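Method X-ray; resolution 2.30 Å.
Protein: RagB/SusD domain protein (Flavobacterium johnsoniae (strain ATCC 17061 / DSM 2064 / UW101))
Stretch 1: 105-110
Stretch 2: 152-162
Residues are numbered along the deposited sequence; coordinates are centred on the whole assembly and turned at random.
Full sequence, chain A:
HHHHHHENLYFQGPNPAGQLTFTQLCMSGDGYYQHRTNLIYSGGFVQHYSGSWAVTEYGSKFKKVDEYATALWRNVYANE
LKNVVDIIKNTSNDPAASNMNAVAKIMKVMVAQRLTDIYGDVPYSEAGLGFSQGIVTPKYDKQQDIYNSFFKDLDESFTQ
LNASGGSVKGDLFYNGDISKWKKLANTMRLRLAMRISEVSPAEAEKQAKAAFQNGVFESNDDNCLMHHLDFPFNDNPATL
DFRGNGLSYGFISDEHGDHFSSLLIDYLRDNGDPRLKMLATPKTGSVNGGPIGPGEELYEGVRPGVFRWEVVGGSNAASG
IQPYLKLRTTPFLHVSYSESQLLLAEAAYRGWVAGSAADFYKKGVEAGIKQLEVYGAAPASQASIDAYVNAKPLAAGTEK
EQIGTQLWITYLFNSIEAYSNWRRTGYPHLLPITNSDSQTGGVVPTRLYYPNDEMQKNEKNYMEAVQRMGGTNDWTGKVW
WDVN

Stretch 1 105-110: KIMKVM
Stretch 2 152-162: KDLDESFTQLN

Two helices pack side by side, running nearly antiparallel: the axis of 105-110 and that of 152-160 approach to 9.3 Å, with a signed crossing angle of -153°. Helix 105-110 continues beyond both ends; helix 152-160 enters from earlier in the chain and stops before Leu-161 (-58/118). Helical phi is -54 to -75, psi -30 to -59. Two pairs set the register: Lys-105 CA to Asp-153 CA is 6.6 Å, and Ile-106 CA to Leu-154 CA is 6.3 Å.

Ser-157 points its CB toward the other helix, and its short side chain leaves a hollow that Ile-106 and Lys-105 enter: Ile-106 CG1 lies 3.8 Å from Ser-157 CB, and Lys-105 CE 3.4 Å from Ser-157 OG. Serine can be buried here because Ser-157 OG, with chi1 m, donates to Asp-153 O at 2.6 Å.

CA-to-CB of Ile-106 (m, t) points sideways to the partner, but the side-chain end comes nearer. Ile-106 CD1 reaches Leu-161 CD1 at 4.2 Å, while Ile-106 CG2 meets Leu-154 CD2 at 4.3 Å. Leu-154 CD1 lies 4.2 Å from Val-109 CG1, so Leu-154 (m, t) touches residues almost a turn apart. Val-109 (t) points toward the partner, Val-109 CG2 resting 4.2 Å from Asp-153 CB. Branched aliphatics suit this buried side, filling space without polar atoms to satisfy.

Long polar chains close the more exposed flank. Lys-105 (m, t, m, t) extends its stem past Ser-157, and Lys-105 NZ donates to Gln-160 OE1 at a short 2.5 Å; Gln-160 is t, t. Lys-108 (chi 170°, 142°, 91°, 46°) bends its end toward Asp-153, whose chi1 is m: Lys-108 NZ to Asp-153 OD2 is a long salt bridge of 4.0 Å, bridged by a water accepting from Lys-108 NZ at 2.9 Å and donating to Asp-153 OD2 at 2.6 Å. Together the stretches bury 449 Å².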

# COMPACT_ATOMS: atom_id res chain seq x y z
N LYS A 105 14.87 6.00 -12.12
CA LYS A 105 15.18 4.65 -11.63
C LYS A 105 14.43 4.36 -10.33
O LYS A 105 13.87 3.25 -10.15
CB LYS A 105 16.69 4.46 -11.44
CG LYS A 105 17.39 3.93 -12.69
CD LYS A 105 18.90 3.79 -12.51
CE LYS A 105 19.49 5.10 -12.02
NZ LYS A 105 20.97 5.08 -12.04
N ILE A 106 14.38 5.36 -9.44
CA ILE A 106 13.62 5.24 -8.20
C ILE A 106 12.15 5.03 -8.57
O ILE A 106 11.50 4.11 -8.06
CB ILE A 106 13.81 6.48 -7.29
CG1 ILE A 106 15.27 6.58 -6.85
CG2 ILE A 106 12.98 6.37 -6.03
CD1 ILE A 106 15.59 7.86 -6.15
N MET A 107 11.66 5.83 -9.52
CA MET A 107 10.29 5.67 -9.97
C MET A 107 10.09 4.21 -10.39
O MET A 107 9.10 3.59 -10.00
CB MET A 107 9.96 6.60 -11.14
CG MET A 107 9.72 8.04 -10.75
SD MET A 107 8.29 8.29 -9.69
CE MET A 107 6.92 7.79 -10.72
N LYS A 108 11.06 3.67 -11.13
CA LYS A 108 10.84 2.38 -11.76
C LYS A 108 10.67 1.31 -10.69
O LYS A 108 9.90 0.36 -10.88
CB LYS A 108 11.97 2.02 -12.72
CG LYS A 108 11.90 0.57 -13.20
CD LYS A 108 12.29 0.42 -14.66
CE LYS A 108 13.76 0.15 -14.83
NZ LYS A 108 14.28 -0.89 -13.90
N VAL A 109 11.33 1.51 -9.54
CA VAL A 109 11.18 0.53 -8.48
C VAL A 109 9.75 0.62 -7.92
O VAL A 109 9.07 -0.38 -7.78
CB VAL A 109 12.25 0.71 -7.37
CG1 VAL A 109 11.99 -0.24 -6.21
CG2 VAL A 109 13.66 0.49 -7.94
N MET A 110 9.29 1.84 -7.66
CA MET A 110 7.95 2.03 -7.11
C MET A 110 6.87 1.47 -8.03
O MET A 110 5.94 0.80 -7.58
CB MET A 110 7.71 3.52 -6.86
CG MET A 110 8.55 4.09 -5.73
SD MET A 110 8.39 5.89 -5.55
CE MET A 110 6.81 6.01 -4.73
N LYS A 152 19.87 -2.84 -5.67
CA LYS A 152 20.95 -2.24 -6.44
C LYS A 152 20.60 -0.85 -6.99
O LYS A 152 21.35 0.11 -6.79
CB LYS A 152 21.35 -3.15 -7.61
CG LYS A 152 22.56 -2.63 -8.37
CD LYS A 152 22.77 -3.37 -9.70
CE LYS A 152 24.14 -3.02 -10.29
NZ LYS A 152 24.47 -3.75 -11.54
N ASP A 153 19.45 -0.74 -7.65
CA ASP A 153 19.03 0.55 -8.18
C ASP A 153 18.82 1.61 -7.10
O ASP A 153 19.16 2.76 -7.32
CB ASP A 153 17.76 0.41 -8.99
CG ASP A 153 18.03 -0.10 -10.37
OD1 ASP A 153 19.22 -0.21 -10.71
OD2 ASP A 153 17.06 -0.36 -11.12
N LEU A 154 18.22 1.26 -5.97
CA LEU A 154 18.02 2.25 -4.90
C LEU A 154 19.34 2.72 -4.27
O LEU A 154 19.55 3.92 -4.02
CB LEU A 154 17.09 1.70 -3.83
CG LEU A 154 15.68 1.44 -4.35
CD1 LEU A 154 14.86 0.65 -3.33
CD2 LEU A 154 14.99 2.76 -4.73
N ASP A 155 20.24 1.76 -4.02
CA ASP A 155 21.57 2.08 -3.52
C ASP A 155 22.30 3.06 -4.46
O ASP A 155 22.64 4.21 -4.08
CB ASP A 155 22.36 0.79 -3.37
CG ASP A 155 23.76 1.02 -2.87
OD1 ASP A 155 23.96 0.97 -1.64
OD2 ASP A 155 24.65 1.27 -3.72
N GLU A 156 22.46 2.62 -5.70
CA GLU A 156 23.17 3.43 -6.67
C GLU A 156 22.48 4.75 -6.97
O GLU A 156 23.16 5.73 -7.25
CB GLU A 156 23.37 2.67 -7.97
CG GLU A 156 24.25 1.46 -7.80
CD GLU A 156 24.37 0.67 -9.07
OE1 GLU A 156 23.77 1.07 -10.08
OE2 GLU A 156 25.10 -0.35 -9.06
N SER A 157 21.16 4.78 -6.91
CA SER A 157 20.42 6.01 -7.21
C SER A 157 20.54 7.02 -6.09
O SER A 157 20.58 8.23 -6.34
CB SER A 157 18.96 5.70 -7.50
OG SER A 157 18.88 4.98 -8.71
N PHE A 158 20.60 6.52 -4.86
CA PHE A 158 20.89 7.36 -3.72
C PHE A 158 22.24 8.04 -3.91
O PHE A 158 22.35 9.27 -3.81
CB PHE A 158 20.91 6.57 -2.42
CG PHE A 158 21.42 7.35 -1.25
CD1 PHE A 158 20.64 8.34 -0.67
CD2 PHE A 158 22.69 7.14 -0.76
CE1 PHE A 158 21.11 9.08 0.40
CE2 PHE A 158 23.17 7.87 0.31
CZ PHE A 158 22.38 8.84 0.89
N THR A 159 23.26 7.23 -4.17
CA THR A 159 24.60 7.76 -4.38
C THR A 159 24.70 8.70 -5.61
O THR A 159 25.44 9.68 -5.60
CB THR A 159 25.60 6.60 -4.50
OG1 THR A 159 25.56 5.83 -3.29
CG2 THR A 159 27.01 7.10 -4.76
N GLN A 160 23.92 8.41 -6.64
CA GLN A 160 24.01 9.13 -7.92
C GLN A 160 23.39 10.53 -7.88
O GLN A 160 23.86 11.44 -8.55
CB GLN A 160 23.37 8.28 -9.00
CG GLN A 160 23.12 8.94 -10.34
CD GLN A 160 22.60 7.95 -11.37
OE1 GLN A 160 22.70 6.74 -11.18
NE2 GLN A 160 22.04 8.46 -12.47
N LEU A 161 22.34 10.70 -7.08
CA LEU A 161 21.73 12.03 -6.89
C LEU A 161 22.77 13.02 -6.35
O LEU A 161 23.31 12.84 -5.26
CB LEU A 161 20.53 11.94 -5.93
CG LEU A 161 19.27 11.31 -6.52
CD1 LEU A 161 18.20 11.13 -5.46
CD2 LEU A 161 18.76 12.17 -7.65
N ASN A 162 23.05 14.07 -7.11
CA ASN A 162 24.15 14.96 -6.74
C ASN A 162 23.89 16.42 -7.14
O ASN A 162 23.07 16.70 -8.02
CB ASN A 162 25.44 14.42 -7.38
CG ASN A 162 26.68 15.25 -7.06
OD1 ASN A 162 26.68 16.48 -7.15
ND2 ASN A 162 27.75 14.56 -6.70
O HOH W 1 16.96 -1.76 -13.32